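Local coordinates for protein aldehyde dehydrogenase 12 (Zea mays, PDB 6D97) that probably catalyses the NAD-dependent oxidation of L-glutamate gamma-semialdehyde to glutamate, the last step of proline catabolism in plants, at residues A[80-85]-A[255-260]. Sequence-based numbering, arbitrary orientation.
Sequences TEIKSF and GAVMNK. With NAD (nicotinamide-adenine-dinucleotide), chain E.
Ile82 and Val257 carry the apolar part of this contact, an instance of a helix that turns one face to packing and another to a cofactor. CG2 of Ile82 lies 3.8 Å from CG1 of Val257, and the two branched side chains pass alongside each other in opposite directions. Val257 presents that methyl because CG1 is anti to the backbone N (chi1 168°). The other branch of Ile82 reaches further along the helix, where CD1 comes within 4.3 Å of the carbonyl carbon of Lys260. CB of Lys260 stays 4.7 Å from CD1 of Ile82, and the ammonium end leads away. No hydrogen bond joins the two segments, so the join is van der Waals packing, backed by Val77 against Ile82.

Ile82 is also the N-cap residue of helix 83-90, which sits beside strand 249-251, one edge of the five-stranded parallel sheet. That sheet centres the Rossmann-type NAD-binding domain of aldehyde dehydrogenases, and helix 255-265 follows directly from the same strand. Phe85, one turn on, packs against Asp249 and Ile251 of this strand and against Val49 of strand 43-49, tying the N-terminal sheet to the nucleotide domain.

Polar contacts belong to the other face of helix 255-265, where the adenine of NAD rests. N6A donates to OD1 of Asn259 over 2.8 Å in a fairly straight bond (161° at the hydrogen). Lys281 also bonds OD1, and Asp285 takes ND2, so both ends of the amide are held and its rotation is probably fixed. Met258 meets the ring by apolar contact, its CB 3.7 Å from C2A. Gly255, having no side chain, leaves room for the adenine around N7A; the glycine O lies 3.1 Å from N1A, two acceptors without a hydrogen bond.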
# COMPACT_ATOMS: atom_id res chain seq x y z
N THR A 80 32.19 20.95 -27.12
CA THR A 80 31.57 21.43 -28.35
C THR A 80 31.17 20.30 -29.29
O THR A 80 30.98 20.54 -30.48
CB THR A 80 32.51 22.40 -29.07
OG1 THR A 80 33.84 21.88 -29.08
CG2 THR A 80 32.48 23.77 -28.39
N GLU A 81 31.04 19.07 -28.79
CA GLU A 81 30.49 17.99 -29.59
C GLU A 81 29.38 17.27 -28.83
O GLU A 81 29.20 16.05 -28.96
CB GLU A 81 31.57 17.02 -30.04
CG GLU A 81 32.70 16.79 -29.07
CD GLU A 81 33.59 15.63 -29.48
OE1 GLU A 81 34.70 15.49 -28.93
OE2 GLU A 81 33.16 14.85 -30.36
N ILE A 82 28.58 18.01 -28.07
CA ILE A 82 27.49 17.43 -27.29
C ILE A 82 26.11 17.70 -27.89
O ILE A 82 25.10 17.36 -27.27
CB ILE A 82 27.50 17.93 -25.83
CG1 ILE A 82 27.27 19.44 -25.78
CG2 ILE A 82 28.81 17.57 -25.14
CD1 ILE A 82 26.85 19.97 -24.42
N LYS A 83 26.05 18.30 -29.09
CA LYS A 83 24.76 18.68 -29.67
C LYS A 83 23.88 17.45 -29.91
O LYS A 83 22.67 17.49 -29.66
CB LYS A 83 24.96 19.45 -30.97
CG LYS A 83 23.73 20.23 -31.42
CD LYS A 83 23.87 20.76 -32.84
CE LYS A 83 22.69 21.64 -33.21
NZ LYS A 83 22.70 22.03 -34.64
N SER A 84 24.48 16.36 -30.40
CA SER A 84 23.72 15.16 -30.69
C SER A 84 23.03 14.62 -29.43
O SER A 84 21.91 14.10 -29.50
CB SER A 84 24.63 14.10 -31.31
OG SER A 84 24.89 14.39 -32.67
N PHE A 85 23.68 14.74 -28.28
CA PHE A 85 23.07 14.28 -27.04
C PHE A 85 21.91 15.18 -26.63
O PHE A 85 20.87 14.69 -26.17
CB PHE A 85 24.12 14.18 -25.93
CG PHE A 85 25.12 13.09 -26.16
CD1 PHE A 85 24.87 11.80 -25.73
CD2 PHE A 85 26.32 13.36 -26.81
CE1 PHE A 85 25.79 10.79 -25.94
CE2 PHE A 85 27.25 12.35 -27.02
CZ PHE A 85 26.98 11.06 -26.59
N GLY A 255 34.15 15.25 -16.13
CA GLY A 255 33.05 15.85 -15.38
C GLY A 255 32.64 17.20 -15.92
O GLY A 255 31.45 17.55 -15.91
N ALA A 256 33.60 17.98 -16.43
CA ALA A 256 33.30 19.34 -16.86
C ALA A 256 32.39 19.35 -18.08
O ALA A 256 31.48 20.19 -18.18
CB ALA A 256 34.59 20.10 -17.14
N VAL A 257 32.62 18.45 -19.03
CA VAL A 257 31.77 18.39 -20.21
C VAL A 257 30.37 17.91 -19.83
O VAL A 257 29.37 18.45 -20.30
CB VAL A 257 32.40 17.49 -21.29
CG1 VAL A 257 31.38 17.21 -22.37
CG2 VAL A 257 33.63 18.16 -21.87
N MET A 258 30.29 16.89 -18.97
CA MET A 258 28.98 16.42 -18.51
C MET A 258 28.22 17.54 -17.81
O MET A 258 26.99 17.63 -17.92
CB MET A 258 29.15 15.22 -17.58
CG MET A 258 27.85 14.49 -17.29
SD MET A 258 27.08 13.86 -18.79
CE MET A 258 25.48 13.33 -18.17
N ASN A 259 28.94 18.39 -17.08
CA ASN A 259 28.30 19.54 -16.45
C ASN A 259 27.68 20.46 -17.49
O ASN A 259 26.53 20.91 -17.34
CB ASN A 259 29.33 20.31 -15.61
CG ASN A 259 28.74 20.87 -14.33
OD1 ASN A 259 29.34 20.76 -13.26
ND2 ASN A 259 27.56 21.48 -14.44
N LYS A 260 28.41 20.74 -18.57
CA LYS A 260 27.87 21.59 -19.63
C LYS A 260 26.64 20.96 -20.26
O LYS A 260 25.66 21.66 -20.56
CB LYS A 260 28.93 21.85 -20.70
CG LYS A 260 30.20 22.53 -20.23
CD LYS A 260 31.12 22.73 -21.43
CE LYS A 260 32.58 22.62 -21.05
NZ LYS A 260 33.04 23.79 -20.25
PA NAD E . 33.01 11.81 -8.44
O1A NAD E . 32.05 12.90 -7.85
O2A NAD E . 34.42 12.09 -8.61
O5B NAD E . 32.80 11.32 -9.82
C5B NAD E . 31.66 10.54 -10.12
C4B NAD E . 31.08 10.81 -11.50
O4B NAD E . 30.61 12.13 -11.66
C3B NAD E . 32.04 10.51 -12.61
O3B NAD E . 31.38 9.92 -13.67
C2B NAD E . 32.53 11.84 -12.97
O2B NAD E . 32.96 11.87 -14.28
C1B NAD E . 31.31 12.66 -12.75
N9A NAD E . 31.55 14.07 -12.52
C8A NAD E . 32.57 14.67 -11.80
N7A NAD E . 32.39 15.99 -11.81
C5A NAD E . 31.24 16.31 -12.52
C6A NAD E . 30.58 17.47 -12.85
N6A NAD E . 31.11 18.73 -12.41
N1A NAD E . 29.46 17.44 -13.57
C2A NAD E . 28.93 16.26 -14.01
N3A NAD E . 29.55 15.09 -13.71
C4A NAD E . 30.68 15.09 -12.98
O3 NAD E . 33.15 10.52 -7.75
PN NAD E . 34.48 9.94 -7.09
O1N NAD E . 33.94 8.69 -6.29
O2N NAD E . 35.44 9.45 -8.13
O5D NAD E . 35.15 10.87 -6.12